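Local structure of insecticidal Delta-Endotoxin Cry8Ea1 (Bacillus Thuringiensis, 3EB7) at residues V23-Y33 and L145-F153; G338-S346 and F430-R439. The protein is an insecticidal three-domain Cry toxin that kills larvae of the beetle Holotrichia parallela, probably by binding midgut receptors and forming pores in the membrane. All coordinates share one frame; numbering follows the deposited sequence.

Contact 1 of 2, residues V23-Y33 and L145-F153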
ATOM      1  N   VAL A  23       3.829   7.764 -17.726  1.00 36.32           N
ATOM      2  CA  VAL A  23       3.671   8.879 -18.680  1.00 37.97           C
ATOM      3  C   VAL A  23       5.040   9.304 -19.258  1.00 38.54           C
ATOM      4  O   VAL A  23       5.971   9.574 -18.493  1.00 38.86           O
ATOM      5  CB  VAL A  23       2.900  10.067 -18.029  1.00 38.12           C
ATOM      6  CG1 VAL A  23       2.848  11.258 -18.954  1.00 37.90           C
ATOM      7  CG2 VAL A  23       1.471   9.621 -17.652  1.00 38.25           C
ATOM      8  N   PRO A  24       5.179   9.325 -20.606  1.00 39.17           N
ATOM      9  CA  PRO A  24       6.475   9.683 -21.205  1.00 39.95           C
ATOM     10  C   PRO A  24       6.661  11.158 -21.601  1.00 40.28           C
ATOM     11  O   PRO A  24       7.789  11.560 -21.901  1.00 41.26           O
ATOM     12  CB  PRO A  24       6.537   8.800 -22.453  1.00 40.43           C
ATOM     13  CG  PRO A  24       5.074   8.429 -22.751  1.00 40.65           C
ATOM     14  CD  PRO A  24       4.194   9.007 -21.646  1.00 39.19           C
ATOM     15  N   LEU A  25       5.586  11.957 -21.557  1.00 40.16           N
ATOM     16  CA  LEU A  25       5.568  13.363 -22.011  1.00 39.35           C
ATOM     17  C   LEU A  25       6.275  14.333 -21.030  1.00 39.37           C
ATOM     18  O   LEU A  25       6.091  14.235 -19.798  1.00 39.50           O
ATOM     19  CB  LEU A  25       4.117  13.785 -22.225  1.00 39.42           C
ATOM     20  CG  LEU A  25       3.230  12.897 -23.126  1.00 40.43           C
ATOM     21  CD1 LEU A  25       1.759  12.941 -22.731  1.00 40.53           C
ATOM     22  CD2 LEU A  25       3.401  13.239 -24.609  1.00 42.17           C
ATOM     23  N   VAL A  26       7.065  15.275 -21.570  1.00 38.42           N
ATOM     24  CA  VAL A  26       7.841  16.244 -20.751  1.00 37.47           C
ATOM     25  C   VAL A  26       6.990  17.161 -19.862  1.00 37.03           C
ATOM     26  O   VAL A  26       7.402  17.506 -18.760  1.00 37.19           O
ATOM     27  CB  VAL A  26       8.892  17.089 -21.596  1.00 37.68           C
ATOM     28  CG1 VAL A  26       8.218  17.985 -22.634  1.00 36.81           C
ATOM     29  CG2 VAL A  26       9.789  17.933 -20.681  1.00 37.90           C
ATOM     30  N   GLY A  27       5.803  17.551 -20.327  1.00 36.73           N
ATOM     31  CA  GLY A  27       4.930  18.455 -19.552  1.00 35.13           C
ATOM     32  C   GLY A  27       4.543  17.909 -18.180  1.00 34.10           C
ATOM     33  O   GLY A  27       4.791  18.567 -17.152  1.00 34.04           O
ATOM     34  N   PRO A  28       3.918  16.705 -18.154  1.00 33.04           N
ATOM     35  CA  PRO A  28       3.625  15.959 -16.919  1.00 31.43           C
ATOM     36  C   PRO A  28       4.843  15.746 -16.000  1.00 30.25           C
ATOM     37  O   PRO A  28       4.702  15.890 -14.787  1.00 29.53           O
ATOM     38  CB  PRO A  28       3.096  14.630 -17.442  1.00 32.06           C
ATOM     39  CG  PRO A  28       2.451  15.009 -18.773  1.00 32.89           C
ATOM     40  CD  PRO A  28       3.404  16.001 -19.350  1.00 33.18           C
ATOM     41  N   ILE A  29       6.016  15.445 -16.577  1.00 28.60           N
ATOM     42  CA  ILE A  29       7.232  15.179 -15.831  1.00 27.43           C
ATOM     43  C   ILE A  29       7.753  16.452 -15.140  1.00 28.30           C
ATOM     44  O   ILE A  29       8.236  16.401 -14.000  1.00 27.38           O
ATOM     45  CB  ILE A  29       8.296  14.435 -16.723  1.00 28.02           C
ATOM     46  CG1 ILE A  29       7.879  12.971 -16.920  1.00 26.18           C
ATOM     47  CG2 ILE A  29       9.756  14.501 -16.159  1.00 24.99           C
ATOM     48  CD1 ILE A  29       8.688  12.266 -17.921  1.00 27.29           C
ATOM     49  N   VAL A  30       7.618  17.599 -15.805  1.00 28.86           N
ATOM     50  CA  VAL A  30       8.055  18.871 -15.214  1.00 29.65           C
ATOM     51  C   VAL A  30       7.136  19.237 -14.048  1.00 30.10           C
ATOM     52  O   VAL A  30       7.599  19.611 -12.959  1.00 30.59           O
ATOM     53  CB  VAL A  30       8.107  19.985 -16.273  1.00 30.04           C
ATOM     54  CG1 VAL A  30       8.266  21.380 -15.627  1.00 31.10           C
ATOM     55  CG2 VAL A  30       9.253  19.705 -17.225  1.00 29.78           C
ATOM     56  N   SER A  31       5.841  19.075 -14.288  1.00 29.96           N
ATOM     57  CA  SER A  31       4.799  19.261 -13.315  1.00 30.41           C
ATOM     58  C   SER A  31       4.950  18.358 -12.061  1.00 30.45           C
ATOM     59  O   SER A  31       4.696  18.790 -10.927  1.00 30.79           O
ATOM     60  CB  SER A  31       3.454  19.005 -14.028  1.00 30.77           C
ATOM     61  OG  SER A  31       2.412  18.706 -13.099  1.00 32.13           O
ATOM     62  N   LEU A  32       5.332  17.104 -12.289  1.00 29.95           N
ATOM     63  CA  LEU A  32       5.603  16.125 -11.252  1.00 29.43           C
ATOM     64  C   LEU A  32       6.785  16.540 -10.365  1.00 28.59           C
ATOM     65  O   LEU A  32       6.664  16.541  -9.152  1.00 29.12           O
ATOM     66  CB  LEU A  32       5.877  14.760 -11.912  1.00 29.55           C
ATOM     67  CG  LEU A  32       6.399  13.595 -11.068  1.00 30.33           C
ATOM     68  CD1 LEU A  32       5.467  13.308  -9.856  1.00 29.87           C
ATOM     69  CD2 LEU A  32       6.529  12.361 -11.959  1.00 30.17           C
ATOM     70  N   TYR A  33       7.922  16.860 -10.970  1.00 28.08           N
ATOM     71  CA  TYR A  33       9.112  17.374 -10.262  1.00 28.06           C
ATOM     72  C   TYR A  33       8.816  18.631  -9.465  1.00 28.17           C
ATOM     73  O   TYR A  33       9.317  18.813  -8.349  1.00 27.48           O
ATOM     74  CB  TYR A  33      10.266  17.671 -11.234  1.00 28.30           C
ATOM     75  CG  TYR A  33      11.129  16.476 -11.510  1.00 29.64           C
ATOM     76  CD1 TYR A  33      11.224  15.919 -12.790  1.00 30.20           C
ATOM     77  CD2 TYR A  33      11.825  15.873 -10.483  1.00 31.92           C
ATOM     78  CE1 TYR A  33      12.007  14.789 -13.039  1.00 29.80           C
ATOM     79  CE2 TYR A  33      12.611  14.753 -10.713  1.00 33.93           C
ATOM     80  CZ  TYR A  33      12.694  14.212 -11.991  1.00 31.42           C
ATOM     81  OH  TYR A  33      13.497  13.110 -12.153  1.00 31.19           O
ATOM     82  N   LEU A 145      13.574   7.744 -10.407  1.00 21.58           N
ATOM     83  CA  LEU A 145      12.822   8.605 -11.310  1.00 21.99           C
ATOM     84  C   LEU A 145      13.756   9.430 -12.203  1.00 23.17           C
ATOM     85  O   LEU A 145      13.394   9.783 -13.350  1.00 23.58           O
ATOM     86  CB  LEU A 145      11.967   9.560 -10.514  1.00 22.43           C
ATOM     87  CG  LEU A 145      10.688   9.056  -9.865  1.00 23.24           C
ATOM     88  CD1 LEU A 145      10.332  10.025  -8.743  1.00 21.97           C
ATOM     89  CD2 LEU A 145       9.568   8.980 -10.949  1.00 20.87           C
ATOM     90  N   LEU A 146      14.942   9.738 -11.674  1.00 23.29           N
ATOM     91  CA  LEU A 146      15.938  10.529 -12.368  1.00 24.40           C
ATOM     92  C   LEU A 146      16.480   9.704 -13.527  1.00 25.62           C
ATOM     93  O   LEU A 146      16.496  10.149 -14.687  1.00 26.47           O
ATOM     94  CB  LEU A 146      17.087  10.910 -11.416  1.00 24.10           C
ATOM     95  CG  LEU A 146      18.146  11.811 -12.055  1.00 25.43           C
ATOM     96  CD1 LEU A 146      17.612  13.192 -12.269  1.00 23.88           C
ATOM     97  CD2 LEU A 146      19.404  11.878 -11.226  1.00 27.65           C
ATOM     98  N   LEU A 147      16.899   8.483 -13.214  1.00 26.58           N
ATOM     99  CA  LEU A 147      17.355   7.529 -14.219  1.00 27.36           C
ATOM    100  C   LEU A 147      16.322   7.274 -15.312  1.00 28.12           C
ATOM    101  O   LEU A 147      16.682   6.999 -16.450  1.00 29.19           O
ATOM    102  CB  LEU A 147      17.821   6.235 -13.551  1.00 26.95           C
ATOM    103  CG  LEU A 147      19.329   6.087 -13.198  1.00 28.60           C
ATOM    104  CD1 LEU A 147      20.232   7.335 -13.342  1.00 26.24           C
ATOM    105  CD2 LEU A 147      19.447   5.532 -11.824  1.00 28.18           C
ATOM    106  N   LYS A 148      15.044   7.403 -15.000  1.00 29.00           N
ATOM    107  CA  LYS A 148      14.007   7.272 -16.032  1.00 30.50           C
ATOM    108  C   LYS A 148      13.961   8.457 -17.028  1.00 31.13           C
ATOM    109  O   LYS A 148      13.610   8.280 -18.193  1.00 31.95           O
ATOM    110  CB  LYS A 148      12.681   7.036 -15.367  1.00 30.02           C
ATOM    111  CG  LYS A 148      11.456   7.276 -16.170  1.00 34.05           C
ATOM    112  CD  LYS A 148      10.305   7.342 -15.158  1.00 39.39           C
ATOM    113  CE  LYS A 148       9.164   8.191 -15.656  1.00 44.36           C
ATOM    114  NZ  LYS A 148       8.496   7.507 -16.827  1.00 43.72           N
ATOM    115  N   ASP A 149      14.323   9.646 -16.578  1.00 31.26           N
ATOM    116  CA  ASP A 149      14.467  10.787 -17.485  1.00 32.64           C
ATOM    117  C   ASP A 149      15.554  10.564 -18.541  1.00 32.28           C
ATOM    118  O   ASP A 149      15.370  10.927 -19.726  1.00 31.94           O
ATOM    119  CB  ASP A 149      14.784  12.049 -16.685  1.00 33.24           C
ATOM    120  CG  ASP A 149      13.772  12.306 -15.605  1.00 34.92           C
ATOM    121  OD1 ASP A 149      12.646  11.771 -15.693  1.00 36.57           O
ATOM    122  OD2 ASP A 149      14.112  13.041 -14.661  1.00 40.22           O
ATOM    123  N   ALA A 150      16.664   9.966 -18.111  1.00 31.25           N
ATOM    124  CA  ALA A 150      17.699   9.483 -19.035  1.00 31.96           C
ATOM    125  C   ALA A 150      17.114   8.604 -20.126  1.00 32.44           C
ATOM    126  O   ALA A 150      17.534   8.706 -21.265  1.00 33.57           O
ATOM    127  CB  ALA A 150      18.786   8.730 -18.294  1.00 32.32           C
ATOM    128  N   SER A 151      16.140   7.759 -19.789  1.00 32.76           N
ATOM    129  CA  SER A 151      15.456   6.915 -20.774  1.00 33.63           C
ATOM    130  C   SER A 151      14.536   7.647 -21.734  1.00 33.66           C
ATOM    131  O   SER A 151      14.405   7.273 -22.888  1.00 34.11           O
ATOM    132  CB  SER A 151      14.645   5.830 -20.071  1.00 33.33           C
ATOM    133  OG  SER A 151      15.494   4.759 -19.788  1.00 35.20           O
ATOM    134  N   ILE A 152      13.851   8.658 -21.243  1.00 34.22           N
ATOM    135  CA  ILE A 152      12.914   9.418 -22.069  1.00 35.06           C
ATOM    136  C   ILE A 152      13.577  10.564 -22.845  1.00 35.21           C
ATOM    137  O   ILE A 152      13.151  10.871 -23.954  1.00 36.08           O
ATOM    138  CB  ILE A 152      11.753   9.959 -21.212  1.00 35.33           C
ATOM    139  CG1 ILE A 152      11.076   8.789 -20.489  1.00 36.07           C
ATOM    140  CG2 ILE A 152      10.706  10.656 -22.073  1.00 35.74           C
ATOM    141  CD1 ILE A 152      10.404   9.206 -19.210  1.00 38.90           C
ATOM    142  N   PHE A 153      14.626  11.166 -22.279  1.00 35.28           N
ATOM    143  CA  PHE A 153      15.168  12.409 -22.798  1.00 35.19           C
ATOM    144  C   PHE A 153      16.631  12.314 -23.219  1.00 35.17           C
ATOM    145  O   PHE A 153      17.156  13.230 -23.835  1.00 34.57           O
ATOM    146  CB  PHE A 153      15.032  13.521 -21.757  1.00 35.41           C
ATOM    147  CG  PHE A 153      13.635  13.695 -21.192  1.00 36.59           C
ATOM    148  CD1 PHE A 153      13.450  13.843 -19.810  1.00 37.01           C
ATOM    149  CD2 PHE A 153      12.515  13.768 -22.033  1.00 38.82           C
ATOM    150  CE1 PHE A 153      12.185  14.025 -19.260  1.00 36.34           C
ATOM    151  CE2 PHE A 153      11.228  13.949 -21.503  1.00 39.02           C
ATOM    152  CZ  PHE A 153      11.068  14.068 -20.104  1.00 38.07           C
TER
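Tyr-33 and Asp-149 come at each other from opposite helices and meet in a hydrogen bond. The phenol OH donates to Asp-149 OD2 at 2.6 Å. It arrives on the syn side of the carboxylate, 22° out of its plane. The carboxylate sits at the edge of the tyrosine ring, and the two planes stand 73° apart. OD2 also bonds the hydroxyl of Tyr-85 on helix 65-93, so two phenols grip one oxygen. The other oxygen, OD1, turns toward the aliphatic part of Ile-29, with CG2 4.0 Å away. It also lies 3.2 Å from Leu-145 O, with no hydrogen bond between these two acceptors.

Ile-29 is the apolar centre of the contact. Its CG1 lies anti to the carbonyl carbon (chi1 -74°) and the chain is extended beyond it, which carries CD1 across to the other helix. There CD1 meets Ile-152 CD1 tip to tip at 3.7 Å. The same methyl lies 3.7 Å from Phe-153 CZ, while the CG2 branch comes in at the edge of that ring, in its plane. Ile-152 CB rests over one face of the phenyl ring. Val-26 crosses Phe-153 at about a right angle, with CB 3.9 Å from CE2. Trp-92 of helix 65-93 meets the same phenylalanine edge to face.

Just before helix 26-40, Pro-24 O is met by Ile-152 CG2, from the end of helix 133-153, at 3.1 Å. The two helices run nearly antiparallel, and the axes of segments 26-33 and 145-153 come within 12.3 Å. This is packing within the helical bundle of the N-terminal domain. The buried carboxylate is held by two phenol hydroxyls amid apolar side chains; they probably stabilise charge on OD2 and fix the group's rotation.

Contact 2 of 2, residues G338-S346 and F430-R439; sequences GFDVYKTLS and FSWTHRSADR
Asp-340 OD1 is gripped by two nitrogens of Arg-439. NH2 lies 2.7 Å from OD1 and NE 3.0 Å from it, a side-on salt bridge with both bonds on one oxygen. The NH2 bond is the straighter, at 154°, and meets OD1 nearly along the C-O direction. NE approaches from above the carboxylate plane. OD1 stays in the plane of the guanidinium, although the two flat groups are turned 42° apart. The arginine chain is extended from CG to NE, which brings its end alongside the aspartate. Gly-338 O lies over one guanidinium face, 3.7 Å above it. Arg-415 makes a second salt bridge to OD1, and Tyr-412 OH bonds OD2.

Farther along, polar atoms and a methyl meet aromatic rings. Thr-344 OG1 sits at the edge of both the Phe-430 and Trp-432 rings, 3.5 Å from Phe-430 CD1. Its CG2 branch, anti to the carbonyl carbon, packs against Trp-432 CH2 at 3.7 Å. Val-341 O approaches Trp-432 CZ3 obliquely.

Strands 340-352 and 427-434 belong to different sheets of the three-sheet beta-prism domain of Cry toxins. These side chains help join them, with a backbone bond from Val-341 to Leu-416. Two arginines and a tyrosine converge on the buried aspartate. They would be expected to keep it ionised and hold the loop after the His-434 to Ala-437 turn against the start of strand 340-352.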
ATOM      1  N   GLY A 338     -21.198  -0.681  -1.700  1.00 21.56           N
ATOM      2  CA  GLY A 338     -20.736   0.330  -2.628  1.00 20.66           C
ATOM      3  C   GLY A 338     -20.134   1.577  -2.016  1.00 21.00           C
ATOM      4  O   GLY A 338     -19.634   2.421  -2.736  1.00 20.98           O
ATOM      5  N   PHE A 339     -20.184   1.698  -0.693  1.00 21.00           N
ATOM      6  CA  PHE A 339     -19.662   2.873   0.017  1.00 20.67           C
ATOM      7  C   PHE A 339     -18.185   2.755   0.412  1.00 20.93           C
ATOM      8  O   PHE A 339     -17.761   1.794   1.091  1.00 21.03           O
ATOM      9  CB  PHE A 339     -20.456   3.131   1.318  1.00 20.49           C
ATOM     10  CG  PHE A 339     -21.726   3.947   1.133  1.00 20.90           C
ATOM     11  CD1 PHE A 339     -22.973   3.353   1.296  1.00 16.95           C
ATOM     12  CD2 PHE A 339     -21.664   5.309   0.833  1.00 22.55           C
ATOM     13  CE1 PHE A 339     -24.143   4.076   1.134  1.00 19.70           C
ATOM     14  CE2 PHE A 339     -22.860   6.076   0.682  1.00 22.63           C
ATOM     15  CZ  PHE A 339     -24.101   5.443   0.838  1.00 20.33           C
ATOM     16  N   ASP A 340     -17.432   3.776   0.010  1.00 20.59           N
ATOM     17  CA  ASP A 340     -16.127   4.082   0.534  1.00 20.26           C
ATOM     18  C   ASP A 340     -16.295   4.907   1.806  1.00 20.95           C
ATOM     19  O   ASP A 340     -16.689   6.091   1.732  1.00 21.70           O
ATOM     20  CB  ASP A 340     -15.338   4.912  -0.492  1.00 20.06           C
ATOM     21  CG  ASP A 340     -14.747   4.053  -1.630  1.00 20.34           C
ATOM     22  OD1 ASP A 340     -14.876   2.815  -1.632  1.00 19.53           O
ATOM     23  OD2 ASP A 340     -14.169   4.628  -2.562  1.00 21.13           O
ATOM     24  N   VAL A 341     -16.037   4.286   2.961  1.00 19.30           N
ATOM     25  CA  VAL A 341     -15.892   5.016   4.201  1.00 18.81           C
ATOM     26  C   VAL A 341     -14.471   5.615   4.279  1.00 19.04           C
ATOM     27  O   VAL A 341     -13.511   4.913   4.506  1.00 17.48           O
ATOM     28  CB  VAL A 341     -16.172   4.121   5.393  1.00 19.01           C
ATOM     29  CG1 VAL A 341     -15.968   4.868   6.682  1.00 16.88           C
ATOM     30  CG2 VAL A 341     -17.596   3.591   5.311  1.00 18.31           C
ATOM     31  N   TYR A 342     -14.357   6.921   4.067  1.00 19.18           N
ATOM     32  CA  TYR A 342     -13.051   7.576   4.008  1.00 19.70           C
ATOM     33  C   TYR A 342     -12.543   8.129   5.345  1.00 19.51           C
ATOM     34  O   TYR A 342     -11.386   8.500   5.454  1.00 19.61           O
ATOM     35  CB  TYR A 342     -13.038   8.642   2.899  1.00 19.59           C
ATOM     36  CG  TYR A 342     -14.103   9.694   3.035  1.00 21.59           C
ATOM     37  CD1 TYR A 342     -13.878  10.856   3.798  1.00 21.15           C
ATOM     38  CD2 TYR A 342     -15.350   9.526   2.424  1.00 20.71           C
ATOM     39  CE1 TYR A 342     -14.902  11.829   3.962  1.00 21.67           C
ATOM     40  CE2 TYR A 342     -16.363  10.491   2.570  1.00 20.93           C
ATOM     41  CZ  TYR A 342     -16.129  11.636   3.324  1.00 20.40           C
ATOM     42  OH  TYR A 342     -17.143  12.564   3.465  1.00 21.36           O
ATOM     43  N   LYS A 343     -13.397   8.175   6.361  1.00 19.64           N
ATOM     44  CA  LYS A 343     -12.986   8.689   7.665  1.00 19.49           C
ATOM     45  C   LYS A 343     -13.867   8.119   8.736  1.00 19.27           C
ATOM     46  O   LYS A 343     -15.069   7.986   8.554  1.00 19.83           O
ATOM     47  CB  LYS A 343     -13.058  10.217   7.712  1.00 19.57           C
ATOM     48  CG  LYS A 343     -12.778  10.800   9.113  1.00 22.52           C
ATOM     49  CD  LYS A 343     -12.356  12.248   9.038  1.00 27.54           C
ATOM     50  CE  LYS A 343     -13.350  13.180   9.611  1.00 30.51           C
ATOM     51  NZ  LYS A 343     -12.875  13.752  10.891  1.00 31.31           N
ATOM     52  N   THR A 344     -13.249   7.732   9.844  1.00 19.15           N
ATOM     53  CA  THR A 344     -13.958   7.297  11.005  1.00 18.95           C
ATOM     54  C   THR A 344     -13.459   8.206  12.098  1.00 20.19           C
ATOM     55  O   THR A 344     -12.263   8.541  12.134  1.00 20.10           O
ATOM     56  CB  THR A 344     -13.682   5.792  11.371  1.00 18.85           C
ATOM     57  OG1 THR A 344     -12.279   5.573  11.616  1.00 16.26           O
ATOM     58  CG2 THR A 344     -14.181   4.857  10.253  1.00 19.07           C
ATOM     59  N   LEU A 345     -14.378   8.626  12.967  1.00 20.67           N
ATOM     60  CA  LEU A 345     -14.024   9.369  14.153  1.00 22.05           C
ATOM     61  C   LEU A 345     -14.631   8.586  15.295  1.00 21.77           C
ATOM     62  O   LEU A 345     -15.837   8.455  15.357  1.00 22.59           O
ATOM     63  CB  LEU A 345     -14.578  10.791  14.041  1.00 22.84           C
ATOM     64  CG  LEU A 345     -14.057  11.903  14.981  1.00 27.63           C
ATOM     65  CD1 LEU A 345     -14.801  11.857  16.283  1.00 33.24           C
ATOM     66  CD2 LEU A 345     -12.566  11.868  15.286  1.00 26.45           C
ATOM     67  N   SER A 346     -13.805   8.012  16.175  1.00 21.87           N
ATOM     68  CA  SER A 346     -14.318   7.103  17.191  1.00 22.66           C
ATOM     69  C   SER A 346     -14.043   7.627  18.575  1.00 23.47           C
ATOM     70  O   SER A 346     -13.003   8.257  18.810  1.00 24.55           O
ATOM     71  CB  SER A 346     -13.699   5.708  17.081  1.00 22.56           C
ATOM     72  OG  SER A 346     -13.664   5.227  15.741  1.00 24.98           O
ATOM     73  N   PHE A 430      -9.847  -1.358  13.142  1.00 17.17           N
ATOM     74  CA  PHE A 430     -10.307  -1.103  11.765  1.00 16.05           C
ATOM     75  C   PHE A 430      -9.180  -1.435  10.789  1.00 15.20           C
ATOM     76  O   PHE A 430      -8.024  -1.091  11.033  1.00 15.21           O
ATOM     77  CB  PHE A 430     -10.726   0.361  11.601  1.00 16.47           C
ATOM     78  CG  PHE A 430     -12.002   0.768  12.344  1.00 17.53           C
ATOM     79  CD1 PHE A 430     -12.391   2.117  12.377  1.00 21.82           C
ATOM     80  CD2 PHE A 430     -12.815  -0.153  12.996  1.00 18.76           C
ATOM     81  CE1 PHE A 430     -13.586   2.523  13.047  1.00 22.00           C
ATOM     82  CE2 PHE A 430     -14.015   0.259  13.675  1.00 19.31           C
ATOM     83  CZ  PHE A 430     -14.398   1.556  13.686  1.00 17.67           C
ATOM     84  N   SER A 431      -9.508  -2.140   9.715  1.00 14.95           N
ATOM     85  CA  SER A 431      -8.591  -2.327   8.584  1.00 15.78           C
ATOM     86  C   SER A 431      -9.067  -1.575   7.351  1.00 14.78           C
ATOM     87  O   SER A 431     -10.246  -1.295   7.183  1.00 14.50           O
ATOM     88  CB  SER A 431      -8.373  -3.820   8.250  1.00 15.92           C
ATOM     89  OG  SER A 431      -9.503  -4.362   7.594  1.00 17.14           O
ATOM     90  N   TRP A 432      -8.126  -1.253   6.485  1.00 14.76           N
ATOM     91  CA  TRP A 432      -8.375  -0.333   5.391  1.00 15.17           C
ATOM     92  C   TRP A 432      -7.665  -0.766   4.131  1.00 15.05           C
ATOM     93  O   TRP A 432      -6.559  -1.281   4.216  1.00 15.50           O
ATOM     94  CB  TRP A 432      -7.860   1.067   5.775  1.00 14.03           C
ATOM     95  CG  TRP A 432      -8.397   1.576   7.064  1.00 15.00           C
ATOM     96  CD1 TRP A 432      -8.050   1.171   8.336  1.00 14.02           C
ATOM     97  CD2 TRP A 432      -9.345   2.618   7.222  1.00 11.24           C
ATOM     98  NE1 TRP A 432      -8.756   1.899   9.258  1.00 12.72           N
ATOM     99  CE2 TRP A 432      -9.555   2.790   8.590  1.00 13.80           C
ATOM    100  CE3 TRP A 432     -10.047   3.423   6.327  1.00 15.56           C
ATOM    101  CZ2 TRP A 432     -10.452   3.741   9.092  1.00 15.32           C
ATOM    102  CZ3 TRP A 432     -10.925   4.367   6.822  1.00 15.09           C
ATOM    103  CH2 TRP A 432     -11.123   4.514   8.186  1.00 13.41           C
ATOM    104  N   THR A 433      -8.268  -0.462   2.976  1.00 15.24           N
ATOM    105  CA  THR A 433      -7.649  -0.705   1.680  1.00 15.22           C
ATOM    106  C   THR A 433      -7.353   0.611   1.006  1.00 16.07           C
ATOM    107  O   THR A 433      -8.022   1.603   1.272  1.00 15.60           O
ATOM    108  CB  THR A 433      -8.500  -1.617   0.750  1.00 15.54           C
ATOM    109  OG1 THR A 433      -9.816  -1.085   0.611  1.00 13.81           O
ATOM    110  CG2 THR A 433      -8.586  -3.066   1.316  1.00 13.96           C
ATOM    111  N   HIS A 434      -6.325   0.609   0.150  1.00 16.73           N
ATOM    112  CA  HIS A 434      -5.873   1.791  -0.604  1.00 16.47           C
ATOM    113  C   HIS A 434      -6.826   2.209  -1.744  1.00 17.82           C
ATOM    114  O   HIS A 434      -7.435   1.355  -2.460  1.00 17.10           O
ATOM    115  CB  HIS A 434      -4.431   1.562  -1.132  1.00 16.23           C
ATOM    116  CG  HIS A 434      -3.720   2.822  -1.534  1.00 17.24           C
ATOM    117  ND1 HIS A 434      -3.840   3.381  -2.787  1.00 17.91           N
ATOM    118  CD2 HIS A 434      -2.881   3.634  -0.842  1.00 17.89           C
ATOM    119  CE1 HIS A 434      -3.132   4.493  -2.844  1.00 16.17           C
ATOM    120  NE2 HIS A 434      -2.535   4.667  -1.679  1.00 17.00           N
ATOM    121  N   ARG A 435      -6.953   3.530  -1.911  1.00 18.80           N
ATOM    122  CA  ARG A 435      -7.750   4.126  -2.981  1.00 20.26           C
ATOM    123  C   ARG A 435      -7.402   3.567  -4.371  1.00 20.68           C
ATOM    124  O   ARG A 435      -8.292   3.393  -5.183  1.00 21.80           O
ATOM    125  CB  ARG A 435      -7.579   5.658  -2.965  1.00 21.66           C
ATOM    126  CG  ARG A 435      -8.354   6.442  -4.042  1.00 24.22           C
ATOM    127  CD  ARG A 435      -9.853   6.565  -3.737  1.00 24.91           C
ATOM    128  NE  ARG A 435     -10.556   7.522  -4.615  1.00 24.91           N
ATOM    129  CZ  ARG A 435     -10.573   8.858  -4.467  1.00 24.45           C
ATOM    130  NH1 ARG A 435      -9.900   9.457  -3.498  1.00 23.17           N
ATOM    131  NH2 ARG A 435     -11.250   9.614  -5.333  1.00 24.27           N
ATOM    132  N   SER A 436      -6.133   3.268  -4.657  1.00 19.74           N
ATOM    133  CA  SER A 436      -5.747   2.775  -6.019  1.00 20.17           C
ATOM    134  C   SER A 436      -6.385   1.440  -6.420  1.00 20.06           C
ATOM    135  O   SER A 436      -6.397   1.082  -7.571  1.00 20.43           O
ATOM    136  CB  SER A 436      -4.216   2.644  -6.158  1.00 19.37           C
ATOM    137  OG  SER A 436      -3.684   1.818  -5.136  1.00 19.27           O
ATOM    138  N   ALA A 437      -6.891   0.706  -5.439  1.00 20.92           N
ATOM    139  CA  ALA A 437      -7.463  -0.596  -5.655  1.00 21.41           C
ATOM    140  C   ALA A 437      -8.972  -0.458  -5.934  1.00 21.88           C
ATOM    141  O   ALA A 437      -9.774  -0.267  -5.039  1.00 22.06           O
ATOM    142  CB  ALA A 437      -7.188  -1.456  -4.438  1.00 20.59           C
ATOM    143  N   ASP A 438      -9.346  -0.565  -7.197  1.00 23.22           N
ATOM    144  CA  ASP A 438     -10.687  -0.209  -7.604  1.00 24.32           C
ATOM    145  C   ASP A 438     -11.704  -1.291  -7.246  1.00 24.15           C
ATOM    146  O   ASP A 438     -11.344  -2.397  -6.881  1.00 23.59           O
ATOM    147  CB  ASP A 438     -10.727   0.215  -9.102  1.00 24.84           C
ATOM    148  CG  ASP A 438     -10.564  -0.959 -10.090  1.00 28.01           C
ATOM    149  OD1 ASP A 438     -10.492  -2.154  -9.704  1.00 29.73           O
ATOM    150  OD2 ASP A 438     -10.515  -0.670 -11.301  1.00 30.77           O
ATOM    151  N   ARG A 439     -12.972  -0.935  -7.382  1.00 24.65           N
ATOM    152  CA  ARG A 439     -14.112  -1.777  -7.067  1.00 25.09           C
ATOM    153  C   ARG A 439     -14.601  -2.652  -8.213  1.00 25.33           C
ATOM    154  O   ARG A 439     -15.391  -3.575  -8.001  1.00 26.12           O
ATOM    155  CB  ARG A 439     -15.265  -0.868  -6.641  1.00 24.65           C
ATOM    156  CG  ARG A 439     -14.992  -0.116  -5.357  1.00 24.84           C
ATOM    157  CD  ARG A 439     -16.289   0.586  -4.919  1.00 25.33           C
ATOM    158  NE  ARG A 439     -16.122   0.925  -3.532  1.00 24.83           N
ATOM    159  CZ  ARG A 439     -16.615   0.237  -2.521  1.00 20.07           C
ATOM    160  NH1 ARG A 439     -17.396  -0.806  -2.743  1.00 18.91           N
ATOM    161  NH2 ARG A 439     -16.334   0.626  -1.281  1.00 19.33           N
TER

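Overall arrangement
Contact 1 lies early in the chain and closes before contact 2 opens. Their centres are about 31 Å apart, and their nearest atoms about 14 Å, so they do not touch. They share no helix, strand or sheet. Contact 1 pairs helices 26-40 and 133-153 in the N-terminal helical domain, which in this toxin family is linked to pore formation. Contact 2 joins a four-stranded antiparallel sheet to a three-stranded one in the central domain, which is associated with receptor recognition in relatives. Each contact therefore ties together sequence-distant segments inside its own domain, and neither bridges the two domains directly.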